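Local atomic coordinates of putative methylase (Clostridium difficile, PDB entry 3LDU), a protein that probably transfers methyl groups to guanine bases of ribosomal RNA, combining a THUMP RNA-binding module with a Rossmann-like methyltransferase domain that here holds GTP. Residues 12-18 / 35-40; 20-24 / 57-61; 28-32 / 42-48; 165-169 / 180-185. All blocks are in the same frame, centred on the assembly; numbering follows the deposited sequence.

Interaction 1 of 4, residues 12-18 / 35-40; sequences PCFFGME and TEDGRI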
loop_
_atom_site.group_PDB
_atom_site.type_symbol
_atom_site.label_atom_id
_atom_site.label_comp_id
_atom_site.label_asym_id
_atom_site.label_seq_id
_atom_site.Cartn_x
_atom_site.Cartn_y
_atom_site.Cartn_z
ATOM N N PRO A 12 1.089 8.466 1.259
ATOM C CA PRO A 12 -0.284 8.252 1.692
ATOM C C PRO A 12 -0.480 6.765 1.973
ATOM O O PRO A 12 0.242 5.914 1.441
ATOM C CB PRO A 12 -1.109 8.659 0.459
ATOM C CG PRO A 12 -0.159 9.386 -0.446
ATOM C CD PRO A 12 1.184 8.821 -0.168
ATOM N N CYS A 13 -1.440 6.452 2.826
ATOM C CA CYS A 13 -1.791 5.065 3.091
ATOM C C CYS A 13 -3.227 5.041 3.539
ATOM O O CYS A 13 -3.783 6.071 3.902
ATOM C CB CYS A 13 -0.915 4.490 4.203
ATOM S SG CYS A 13 -1.050 5.385 5.803
ATOM N N PHE A 14 -3.837 3.867 3.523
ATOM C CA PHE A 14 -5.200 3.783 4.025
ATOM C C PHE A 14 -5.233 4.015 5.531
ATOM O O PHE A 14 -4.251 3.757 6.228
ATOM C CB PHE A 14 -5.870 2.483 3.586
ATOM C CG PHE A 14 -6.430 2.558 2.192
ATOM C CD1 PHE A 14 -5.669 2.181 1.102
ATOM C CD2 PHE A 14 -7.704 3.056 1.971
ATOM C CE1 PHE A 14 -6.181 2.271 -0.182
ATOM C CE2 PHE A 14 -8.219 3.146 0.693
ATOM C CZ PHE A 14 -7.457 2.752 -0.385
ATOM N N PHE A 15 -6.335 4.572 6.023
ATOM C CA PHE A 15 -6.480 4.814 7.453
ATOM C C PHE A 15 -6.339 3.499 8.202
ATOM O O PHE A 15 -6.931 2.503 7.811
ATOM C CB PHE A 15 -7.823 5.469 7.758
ATOM C CG PHE A 15 -8.022 6.784 7.060
ATOM C CD1 PHE A 15 -7.053 7.768 7.128
ATOM C CD2 PHE A 15 -9.176 7.036 6.333
ATOM C CE1 PHE A 15 -7.226 8.983 6.485
ATOM C CE2 PHE A 15 -9.359 8.248 5.691
ATOM C CZ PHE A 15 -8.381 9.223 5.766
ATOM N N GLY A 16 -5.532 3.499 9.257
ATOM C CA GLY A 16 -5.272 2.296 10.033
ATOM C C GLY A 16 -3.958 1.634 9.638
ATOM O O GLY A 16 -3.476 0.729 10.314
HETATM N N MSE A 17 -3.373 2.109 8.545
HETATM C CA MSE A 17 -2.096 1.593 8.041
HETATM C C MSE A 17 -0.872 2.424 8.455
HETATM O O MSE A 17 0.267 2.029 8.171
HETATM C CB MSE A 17 -2.135 1.499 6.517
HETATM C CG MSE A 17 -3.212 0.595 6.004
HETATM SE SE MSE A 17 -2.598 -1.244 6.089
HETATM C CE MSE A 17 -2.750 -1.667 8.016
ATOM N N GLU A 18 -1.111 3.551 9.127
ATOM C CA GLU A 18 -0.043 4.505 9.461
ATOM C C GLU A 18 1.077 3.911 10.313
ATOM O O GLU A 18 2.252 4.196 10.084
ATOM C CB GLU A 18 -0.608 5.743 10.167
ATOM C CG GLU A 18 -1.614 6.528 9.349
ATOM C CD GLU A 18 -3.049 6.059 9.542
ATOM O OE1 GLU A 18 -3.276 4.972 10.127
ATOM O OE2 GLU A 18 -3.958 6.785 9.098
ATOM N N THR A 35 3.184 12.332 11.370
ATOM C CA THR A 35 2.245 11.225 11.171
ATOM C C THR A 35 0.821 11.761 11.267
ATOM O O THR A 35 0.429 12.326 12.286
ATOM C CB THR A 35 2.436 10.100 12.208
ATOM O OG1 THR A 35 3.772 9.588 12.127
ATOM C CG2 THR A 35 1.454 8.961 11.949
ATOM N N GLU A 36 0.060 11.611 10.192
ATOM C CA GLU A 36 -1.302 12.119 10.153
ATOM C C GLU A 36 -2.191 11.017 9.637
ATOM O O GLU A 36 -1.697 10.034 9.090
ATOM C CB GLU A 36 -1.408 13.309 9.205
ATOM C CG GLU A 36 -0.572 14.497 9.588
ATOM C CD GLU A 36 -0.553 15.534 8.491
ATOM O OE1 GLU A 36 0.089 15.276 7.449
ATOM O OE2 GLU A 36 -1.192 16.595 8.666
ATOM N N ASP A 37 -3.500 11.173 9.810
ATOM C CA ASP A 37 -4.432 10.201 9.258
ATOM C C ASP A 37 -4.175 10.094 7.753
ATOM O O ASP A 37 -4.278 11.089 7.025
ATOM C CB ASP A 37 -5.880 10.630 9.499
ATOM C CG ASP A 37 -6.304 10.486 10.948
ATOM O OD1 ASP A 37 -5.781 9.589 11.640
ATOM O OD2 ASP A 37 -7.172 11.266 11.387
ATOM N N GLY A 38 -3.816 8.897 7.304
ATOM C CA GLY A 38 -3.679 8.624 5.885
ATOM C C GLY A 38 -2.395 9.095 5.210
ATOM O O GLY A 38 -2.255 8.932 4.001
ATOM N N ARG A 39 -1.452 9.674 5.950
ATOM C CA ARG A 39 -0.185 10.087 5.333
ATOM C C ARG A 39 0.974 10.294 6.305
ATOM O O ARG A 39 0.824 10.936 7.347
ATOM C CB ARG A 39 -0.368 11.327 4.445
ATOM C CG ARG A 39 -1.074 12.503 5.103
ATOM C CD ARG A 39 -0.841 13.796 4.316
ATOM N NE ARG A 39 -1.155 13.645 2.896
ATOM C CZ ARG A 39 -0.846 14.533 1.953
ATOM N NH1 ARG A 39 -0.211 15.656 2.267
ATOM N NH2 ARG A 39 -1.171 14.295 0.689
ATOM N N ILE A 40 2.132 9.749 5.947
ATOM C CA ILE A 40 3.350 9.939 6.720
ATOM C C ILE A 40 4.287 10.866 5.942
ATOM O O ILE A 40 4.489 10.684 4.739
ATOM C CB ILE A 40 4.090 8.592 6.938
ATOM C CG1 ILE A 40 3.162 7.539 7.560
ATOM C CG2 ILE A 40 5.303 8.793 7.815
ATOM C CD1 ILE A 40 2.678 7.924 8.929
HETATM O O HOH W 1 -5.846 6.742 10.879
#
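P12, at the end of strand 7-12, pairs with R39 as an antiparallel non-hydrogen-bonded pair, CA to CA 4.1 Å. C13 N donates to G38 O at 2.9 Å (157°), and the CA of P12 makes a CA-H...O contact with the same G38 O at 3.1 Å. F14 opens a type II turn closed by M17 N to F14 O, 3.0 Å. Within it F15 presents its ring edge to the hairpin turn, F15 CD1 lying 3.4 Å from G38 N. G16 N donates to E18 OE1 at 2.8 Å. E18, the first residue of helix 18-27, points toward the hairpin and accepts from G38 N through OE2 (2.8 Å, 159°). G38, at phi 79° in the type II turn from E36 to R39, could carry no CB without hitting F15 CE1. A water donates to both E18 OE2 and D37 OD1, 4.2 Å apart. One carboxylate thus serves amides of two turns, while water mediates between like charges in this ferredoxin-like domain.

Interaction 2 of 4, residues 20-24 / 57-61; sequences MLARE and RCAER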
loop_
_atom_site.group_PDB
_atom_site.type_symbol
_atom_site.label_atom_id
_atom_site.label_comp_id
_atom_site.label_asym_id
_atom_site.label_seq_id
_atom_site.Cartn_x
_atom_site.Cartn_y
_atom_site.Cartn_z
HETATM N N MSE A 20 2.025 0.676 10.541
HETATM C CA MSE A 20 2.804 -0.276 9.760
HETATM C C MSE A 20 3.704 0.455 8.786
HETATM O O MSE A 20 4.865 0.099 8.637
HETATM C CB MSE A 20 1.913 -1.233 8.977
HETATM C CG MSE A 20 1.206 -2.244 9.842
HETATM SE SE MSE A 20 -0.361 -1.517 10.702
HETATM C CE MSE A 20 -0.397 0.356 10.306
ATOM N N LEU A 21 3.160 1.466 8.118
ATOM C CA LEU A 21 3.962 2.255 7.158
ATOM C C LEU A 21 5.108 2.985 7.865
ATOM O O LEU A 21 6.232 3.028 7.375
ATOM C CB LEU A 21 3.084 3.259 6.419
ATOM C CG LEU A 21 3.773 4.177 5.388
ATOM C CD1 LEU A 21 4.686 3.387 4.432
ATOM C CD2 LEU A 21 2.721 4.922 4.612
ATOM N N ALA A 22 4.825 3.556 9.028
ATOM C CA ALA A 22 5.858 4.261 9.775
ATOM C C ALA A 22 6.987 3.311 10.161
ATOM O O ALA A 22 8.169 3.674 10.111
ATOM C CB ALA A 22 5.266 4.924 11.011
ATOM N N ARG A 23 6.619 2.087 10.522
ATOM C CA ARG A 23 7.590 1.083 10.908
ATOM C C ARG A 23 8.489 0.738 9.711
ATOM O O ARG A 23 9.704 0.600 9.859
ATOM C CB ARG A 23 6.839 -0.153 11.410
ATOM C CG ARG A 23 7.680 -1.295 11.881
ATOM C CD ARG A 23 6.744 -2.416 12.327
ATOM N NE ARG A 23 5.847 -1.988 13.404
ATOM C CZ ARG A 23 4.768 -2.669 13.797
ATOM N NH1 ARG A 23 4.428 -3.796 13.184
ATOM N NH2 ARG A 23 4.014 -2.211 14.791
ATOM N N GLU A 24 7.887 0.608 8.529
ATOM C CA GLU A 24 8.648 0.303 7.310
ATOM C C GLU A 24 9.649 1.421 6.999
ATOM O O GLU A 24 10.796 1.165 6.628
ATOM C CB GLU A 24 7.714 0.205 6.103
ATOM C CG GLU A 24 6.804 -1.009 6.047
ATOM C CD GLU A 24 6.202 -1.151 4.654
ATOM O OE1 GLU A 24 6.699 -1.994 3.884
ATOM O OE2 GLU A 24 5.279 -0.382 4.310
ATOM N N ARG A 57 5.842 -1.478 1.320
ATOM C CA ARG A 57 4.724 -2.363 0.977
ATOM C C ARG A 57 3.369 -1.797 1.364
ATOM O O ARG A 57 2.350 -2.237 0.841
ATOM C CB ARG A 57 4.894 -3.725 1.655
ATOM C CG ARG A 57 6.249 -4.350 1.430
ATOM C CD ARG A 57 6.352 -5.731 2.042
ATOM N NE ARG A 57 7.740 -6.189 2.089
ATOM C CZ ARG A 57 8.308 -6.930 1.150
ATOM N NH1 ARG A 57 7.607 -7.304 0.076
ATOM N NH2 ARG A 57 9.579 -7.284 1.274
ATOM N N CYS A 58 3.356 -0.819 2.269
ATOM C CA CYS A 58 2.091 -0.260 2.765
ATOM C C CYS A 58 1.788 1.160 2.283
ATOM O O CYS A 58 0.762 1.737 2.625
ATOM C CB CYS A 58 2.058 -0.330 4.288
ATOM S SG CYS A 58 2.054 -2.054 4.887
ATOM N N ALA A 59 2.696 1.722 1.487
ATOM C CA ALA A 59 2.490 3.048 0.913
ATOM C C ALA A 59 1.680 2.941 -0.364
ATOM O O ALA A 59 1.917 2.049 -1.171
ATOM C CB ALA A 59 3.848 3.700 0.603
ATOM N N GLU A 60 0.748 3.864 -0.577
ATOM C CA GLU A 60 -0.004 3.848 -1.829
ATOM C C GLU A 60 0.778 4.554 -2.929
ATOM O O GLU A 60 0.531 4.326 -4.109
ATOM C CB GLU A 60 -1.368 4.516 -1.674
ATOM C CG GLU A 60 -2.268 3.839 -0.665
ATOM C CD GLU A 60 -2.607 2.407 -1.048
ATOM O OE1 GLU A 60 -2.863 2.144 -2.244
ATOM O OE2 GLU A 60 -2.639 1.552 -0.136
ATOM N N ARG A 61 1.704 5.420 -2.520
ATOM C CA ARG A 61 2.633 6.046 -3.450
ATOM C C ARG A 61 3.626 6.900 -2.688
ATOM O O ARG A 61 3.608 6.941 -1.457
ATOM C CB ARG A 61 1.920 6.841 -4.551
ATOM C CG ARG A 61 0.919 7.856 -4.049
ATOM C CD ARG A 61 0.328 8.649 -5.205
ATOM N NE ARG A 61 -0.451 7.817 -6.121
ATOM C CZ ARG A 61 -0.001 7.353 -7.281
ATOM N NH1 ARG A 61 -0.788 6.608 -8.052
ATOM N NH2 ARG A 61 1.234 7.633 -7.671
#
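L21 lies against the loop after helix 48-55, its CB 4.3 Å from C58 CB and its CD1 3.9 Å from A59 CB. The CA atoms of L21 and C58, 5.4 Å apart, are the closest CA pair between the segments. Beside this pair the selenomethionine M20 adds its CB, 4.2 Å from C58 SG, before the rest of its side chain leads away. All six touching residues are buried, and S11 of strand 7-12 meets both L21 and A59, so the contact joins the first helix of the ferredoxin-like domain to the loop that enters strand 63-70, next to the sheet. The polar edge belongs to E24, one helical turn beyond M20, with E24 N bonded to M20 O at 3.1 Å. Its carboxylate spans two consecutive loop amides: R57 N donates to E24 OE1 (2.8 Å, 166°) and C58 N to E24 OE2 (2.8 Å, 140°). E24 OE1 also bonds Y189 OH of helix 181-189, which ties the buried charge to the methyltransferase part. R57 contributes its backbone N to this clamp, whereas its guanidinium leads elsewhere, NH1 donating to the carbonyl of M220.

Interaction 3 of 4, residues 28-32 / 42-48; sequences LGYEI and YKTDEFG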
loop_
_atom_site.group_PDB
_atom_site.type_symbol
_atom_site.label_atom_id
_atom_site.label_comp_id
_atom_site.label_asym_id
_atom_site.label_seq_id
_atom_site.Cartn_x
_atom_site.Cartn_y
_atom_site.Cartn_z
ATOM N N LEU A 28 13.868 1.502 6.951
ATOM C CA LEU A 28 14.719 1.979 5.849
ATOM C C LEU A 28 15.767 2.958 6.360
ATOM O O LEU A 28 16.667 3.360 5.618
ATOM C CB LEU A 28 13.891 2.650 4.749
ATOM C CG LEU A 28 12.940 1.768 3.943
ATOM C CD1 LEU A 28 12.258 2.596 2.855
ATOM C CD2 LEU A 28 13.716 0.628 3.332
ATOM N N GLY A 29 15.642 3.352 7.624
ATOM C CA GLY A 29 16.603 4.250 8.239
ATOM C C GLY A 29 16.204 5.707 8.194
ATOM O O GLY A 29 17.012 6.584 8.500
ATOM N N TYR A 30 14.954 5.985 7.837
ATOM C CA TYR A 30 14.538 7.382 7.648
ATOM C C TYR A 30 13.788 7.981 8.825
ATOM O O TYR A 30 13.101 7.281 9.575
ATOM C CB TYR A 30 13.713 7.548 6.372
ATOM C CG TYR A 30 14.464 7.151 5.125
ATOM C CD1 TYR A 30 15.782 7.549 4.940
ATOM C CD2 TYR A 30 13.859 6.385 4.128
ATOM C CE1 TYR A 30 16.483 7.199 3.811
ATOM C CE2 TYR A 30 14.556 6.031 2.986
ATOM C CZ TYR A 30 15.869 6.442 2.837
ATOM O OH TYR A 30 16.590 6.113 1.715
ATOM N N GLU A 31 13.925 9.296 8.959
ATOM C CA GLU A 31 13.302 10.050 10.031
ATOM C C GLU A 31 11.865 10.425 9.685
ATOM O O GLU A 31 11.604 11.045 8.651
ATOM C CB GLU A 31 14.117 11.320 10.297
ATOM C CG GLU A 31 13.572 12.176 11.428
ATOM C CD GLU A 31 14.250 13.534 11.517
ATOM O OE1 GLU A 31 15.063 13.861 10.623
ATOM O OE2 GLU A 31 13.962 14.273 12.479
ATOM N N ILE A 32 10.935 10.062 10.557
ATOM C CA ILE A 32 9.540 10.475 10.399
ATOM C C ILE A 32 9.289 11.877 10.950
ATOM O O ILE A 32 9.531 12.144 12.129
ATOM C CB ILE A 32 8.592 9.475 11.064
ATOM C CG1 ILE A 32 8.703 8.127 10.343
ATOM C CG2 ILE A 32 7.150 9.993 11.042
ATOM C CD1 ILE A 32 7.860 7.057 10.915
ATOM N N TYR A 42 8.228 12.194 5.824
ATOM C CA TYR A 42 9.538 11.752 6.297
ATOM C C TYR A 42 10.698 12.367 5.513
ATOM O O TYR A 42 10.538 12.803 4.368
ATOM C CB TYR A 42 9.633 10.213 6.311
ATOM C CG TYR A 42 9.291 9.510 5.002
ATOM C CD1 TYR A 42 10.261 8.821 4.298
ATOM C CD2 TYR A 42 7.997 9.518 4.493
ATOM C CE1 TYR A 42 9.965 8.170 3.105
ATOM C CE2 TYR A 42 7.681 8.863 3.291
ATOM C CZ TYR A 42 8.675 8.194 2.610
ATOM O OH TYR A 42 8.382 7.541 1.434
ATOM N N LYS A 43 11.861 12.411 6.156
ATOM C CA LYS A 43 13.069 12.979 5.564
ATOM C C LYS A 43 13.984 11.839 5.169
ATOM O O LYS A 43 14.108 10.862 5.906
ATOM C CB LYS A 43 13.804 13.857 6.579
ATOM C CG LYS A 43 13.790 15.338 6.256
ATOM C CD LYS A 43 14.552 16.132 7.308
ATOM C CE LYS A 43 16.050 16.067 7.075
ATOM N NZ LYS A 43 16.427 16.792 5.828
ATOM N N THR A 44 14.631 11.968 4.016
ATOM C CA THR A 44 15.531 10.926 3.525
ATOM C C THR A 44 16.779 11.538 2.913
ATOM O O THR A 44 16.835 12.742 2.674
ATOM C CB THR A 44 14.862 10.065 2.421
ATOM O OG1 THR A 44 14.878 10.771 1.172
ATOM C CG2 THR A 44 13.408 9.727 2.778
ATOM N N ASP A 45 17.779 10.697 2.672
ATOM C CA ASP A 45 18.938 11.083 1.885
ATOM C C ASP A 45 18.599 10.978 0.400
ATOM O O ASP A 45 17.429 10.810 0.030
ATOM C CB ASP A 45 20.145 10.204 2.232
ATOM C CG ASP A 45 19.883 8.722 1.995
ATOM O OD1 ASP A 45 18.925 8.386 1.278
ATOM O OD2 ASP A 45 20.645 7.888 2.524
ATOM N N GLU A 46 19.615 11.067 -0.456
ATOM C CA GLU A 46 19.371 11.091 -1.895
ATOM C C GLU A 46 18.882 9.755 -2.447
ATOM O O GLU A 46 18.431 9.681 -3.588
ATOM C CB GLU A 46 20.621 11.563 -2.666
ATOM C CG GLU A 46 21.757 10.553 -2.684
ATOM C CD GLU A 46 22.813 10.813 -1.617
ATOM O OE1 GLU A 46 22.456 11.296 -0.512
ATOM O OE2 GLU A 46 24.006 10.532 -1.891
ATOM N N PHE A 47 18.965 8.699 -1.634
ATOM C CA PHE A 47 18.498 7.386 -2.052
ATOM C C PHE A 47 17.019 7.202 -1.755
ATOM O O PHE A 47 16.437 6.174 -2.099
ATOM C CB PHE A 47 19.304 6.280 -1.362
ATOM C CG PHE A 47 20.735 6.189 -1.831
ATOM C CD1 PHE A 47 21.084 5.365 -2.887
ATOM C CD2 PHE A 47 21.726 6.924 -1.209
ATOM C CE1 PHE A 47 22.392 5.273 -3.318
ATOM C CE2 PHE A 47 23.039 6.840 -1.634
ATOM C CZ PHE A 47 23.370 6.014 -2.692
ATOM N N GLY A 48 16.410 8.215 -1.145
ATOM C CA GLY A 48 15.081 8.079 -0.565
ATOM C C GLY A 48 13.966 7.789 -1.549
ATOM O O GLY A 48 13.055 7.003 -1.264
HETATM O O HOH W 2 16.239 10.653 7.560
#
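Two beta bridges set the antiparallel register of this hairpin. E31 and K43 form a hydrogen-bonded pair (CA to CA 5.3 Å) in which K43 N donates to E31 O at 2.9 Å, while the return bond, E31 N to K43 O at 3.4 Å and 136°, is weak. A water reinforces it, accepting from E31 N (3.0 Å) and donating to K43 O (2.7 Å). I32 and Y42, CA atoms 4.3 Å apart, make the next, non-hydrogen-bonded pair. G29, at phi 95°, ends the preceding helix in a Schellman motif. Y30 then covers the end of the second strand: T44 CG2 sits 3.6 Å from its ring centroid, 12° off the normal, a CH-pi contact. Y30 OH donates to D45 OD1 at 3.3 Å, an atom that also accepts from F47 N at 2.9 Å, capping the turn into helix 48-55. Y30 and Y42 both pack on I25 of helix 18-27, Y42 OH bonds S11 of strand 7-12, and F47 touches helix 238-251.

Interaction 4 of 4, residues 165-169 / 180-185; sequences LHKRG and RETLAA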
loop_
_atom_site.group_PDB
_atom_site.type_symbol
_atom_site.label_atom_id
_atom_site.label_comp_id
_atom_site.label_asym_id
_atom_site.label_seq_id
_atom_site.Cartn_x
_atom_site.Cartn_y
_atom_site.Cartn_z
ATOM N N LEU A 165 1.202 2.215 -6.115
ATOM C CA LEU A 165 2.165 1.238 -5.617
ATOM C C LEU A 165 1.571 -0.153 -5.380
ATOM O O LEU A 165 2.282 -1.163 -5.474
ATOM C CB LEU A 165 2.840 1.740 -4.329
ATOM C CG LEU A 165 4.083 2.605 -4.504
ATOM C CD1 LEU A 165 4.715 2.887 -3.147
ATOM C CD2 LEU A 165 5.087 1.925 -5.454
ATOM N N HIS A 166 0.276 -0.222 -5.079
ATOM C CA HIS A 166 -0.318 -1.530 -4.810
ATOM C C HIS A 166 -0.244 -2.435 -6.039
ATOM O O HIS A 166 -0.360 -3.661 -5.930
ATOM C CB HIS A 166 -1.756 -1.412 -4.282
ATOM C CG HIS A 166 -2.762 -1.015 -5.325
ATOM N ND1 HIS A 166 -3.433 -1.934 -6.094
ATOM C CD2 HIS A 166 -3.214 0.208 -5.698
ATOM C CE1 HIS A 166 -4.259 -1.294 -6.916
ATOM N NE2 HIS A 166 -4.140 -0.002 -6.698
ATOM N N LYS A 167 -0.034 -1.835 -7.209
ATOM C CA LYS A 167 0.120 -2.627 -8.417
ATOM C C LYS A 167 1.576 -3.063 -8.513
ATOM O O LYS A 167 2.408 -2.349 -9.093
ATOM C CB LYS A 167 -0.310 -1.819 -9.640
ATOM C CG LYS A 167 -1.722 -1.274 -9.528
ATOM C CD LYS A 167 -2.176 -0.559 -10.776
ATOM C CE LYS A 167 -3.635 -0.147 -10.648
ATOM N NZ LYS A 167 -4.213 0.283 -11.954
ATOM N N ARG A 168 1.896 -4.209 -7.912
ATOM C CA ARG A 168 3.265 -4.731 -7.949
ATOM C C ARG A 168 3.593 -5.241 -9.347
ATOM O O ARG A 168 4.754 -5.273 -9.751
ATOM C CB ARG A 168 3.478 -5.873 -6.942
ATOM C CG ARG A 168 3.859 -5.476 -5.511
ATOM C CD ARG A 168 2.662 -4.950 -4.816
ATOM N NE ARG A 168 2.650 -5.126 -3.360
ATOM C CZ ARG A 168 2.761 -4.128 -2.489
ATOM N NH1 ARG A 168 2.673 -4.372 -1.184
ATOM N NH2 ARG A 168 2.955 -2.881 -2.922
ATOM N N GLY A 169 2.559 -5.641 -10.078
ATOM C CA GLY A 169 2.738 -6.204 -11.405
ATOM C C GLY A 169 2.219 -7.625 -11.531
ATOM O O GLY A 169 2.170 -8.171 -12.626
ATOM N N ARG A 180 -6.718 -5.283 -1.488
ATOM C CA ARG A 180 -5.627 -4.451 -2.002
ATOM C C ARG A 180 -4.272 -4.982 -1.517
ATOM O O ARG A 180 -4.155 -5.398 -0.359
ATOM C CB ARG A 180 -5.836 -3.018 -1.508
ATOM C CG ARG A 180 -5.109 -1.978 -2.304
ATOM C CD ARG A 180 -5.553 -0.599 -1.841
ATOM N NE ARG A 180 -5.076 0.465 -2.718
ATOM C CZ ARG A 180 -5.822 1.065 -3.644
ATOM N NH1 ARG A 180 -7.092 0.708 -3.823
ATOM N NH2 ARG A 180 -5.295 2.029 -4.390
ATOM N N GLU A 181 -3.256 -4.973 -2.386
ATOM C CA GLU A 181 -1.934 -5.522 -2.037
ATOM C C GLU A 181 -1.301 -4.840 -0.808
ATOM O O GLU A 181 -0.649 -5.491 0.022
ATOM C CB GLU A 181 -0.973 -5.436 -3.234
ATOM C CG GLU A 181 -1.349 -6.311 -4.425
ATOM C CD GLU A 181 -2.281 -5.629 -5.424
ATOM O OE1 GLU A 181 -3.116 -4.785 -5.019
ATOM O OE2 GLU A 181 -2.174 -5.951 -6.629
ATOM N N THR A 182 -1.450 -3.520 -0.715
ATOM C CA THR A 182 -0.880 -2.765 0.404
ATOM C C THR A 182 -1.566 -3.142 1.721
ATOM O O THR A 182 -0.913 -3.305 2.753
ATOM C CB THR A 182 -1.050 -1.264 0.196
ATOM O OG1 THR A 182 -2.391 -0.997 -0.225
ATOM C CG2 THR A 182 -0.069 -0.779 -0.886
ATOM N N LEU A 183 -2.885 -3.273 1.677
ATOM C CA LEU A 183 -3.635 -3.707 2.857
ATOM C C LEU A 183 -3.186 -5.104 3.279
ATOM O O LEU A 183 -2.941 -5.357 4.461
ATOM C CB LEU A 183 -5.129 -3.681 2.571
ATOM C CG LEU A 183 -6.051 -4.159 3.692
ATOM C CD1 LEU A 183 -5.823 -3.345 4.940
ATOM C CD2 LEU A 183 -7.501 -4.055 3.253
ATOM N N ALA A 184 -3.072 -6.008 2.310
ATOM C CA ALA A 184 -2.627 -7.370 2.596
ATOM C C ALA A 184 -1.261 -7.399 3.269
ATOM O O ALA A 184 -1.055 -8.104 4.239
ATOM C CB ALA A 184 -2.611 -8.220 1.305
ATOM N N ALA A 185 -0.302 -6.627 2.758
ATOM C CA ALA A 185 0.991 -6.568 3.434
ATOM C C ALA A 185 0.843 -6.063 4.862
ATOM O O ALA A 185 1.513 -6.550 5.771
ATOM C CB ALA A 185 1.965 -5.665 2.644
HETATM O O HOH W 3 0.071 -6.727 -7.686
#
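A histidine and a carboxylate meet here at the start of a helix. H166 ND1 donates to E181 OE1 at 3.1 Å (154°), the direct hydrogen bond between the two segments, and E181 OE1 has a salt bridge to R171 as well. H166 is held on a second side by R180, the N-cap residue of helix 181-189. The CG of R180 lies over a face of the imidazole, and H166 CD2 lies over the R180 guanidinium, 3.1 Å from R180 NH2; the charge of R180 is itself paired with E60. H166 CB also packs on T182 CG2 at 3.8 Å. R168 lays a guanidinium face over E181 CB, with R168 NE 3.6 Å away, while its NH1 comes within 4.1 Å of A185 CB. That head group is fixed by L165 O, which accepts from R168 NH2 at 3.1 Å, and by a salt bridge from R168 NE to E212. A water accepts from R168 N (3.1 Å) and donates to E181 OE2 (2.6 Å), linking the two segments again. E181 lies about 4 Å, side chain to side chain, from the GTP-binding T208 and about 8 Å from the bound GTP. The contact is a charged network joining the linker after strand 153-159 to helix 181-189, which precedes the first strand (199-201) of the Rossmann-like methyltransferase sheet and packs on helix 208-217, beside the GTP pocket.

In the fold
Interactions 1, 2 and 3 belong to the ferredoxin-like domain and share its parts: 1 and 3 use opposite ends of the hairpin 31-36/39-44, their centres about 17 Å apart, while helix 18-27 supplies 20-24 and begins at the end of 12-18. Interaction 2 is fully buried, interaction 1 lies at the surface, interactions 3 and 4 are partly buried, and each contact except interaction 2 includes a bridging water. In 1 and 2 a glutamate receives main-chain amides; 3 adds tyrosine packing to strand pairing, of which 1 has a single bridge; in 4 charged side chains dominate. Interaction 4 joins the methyltransferase part to interaction 2 through E60 OE1 to R180 NE, a 2.8 Å salt bridge.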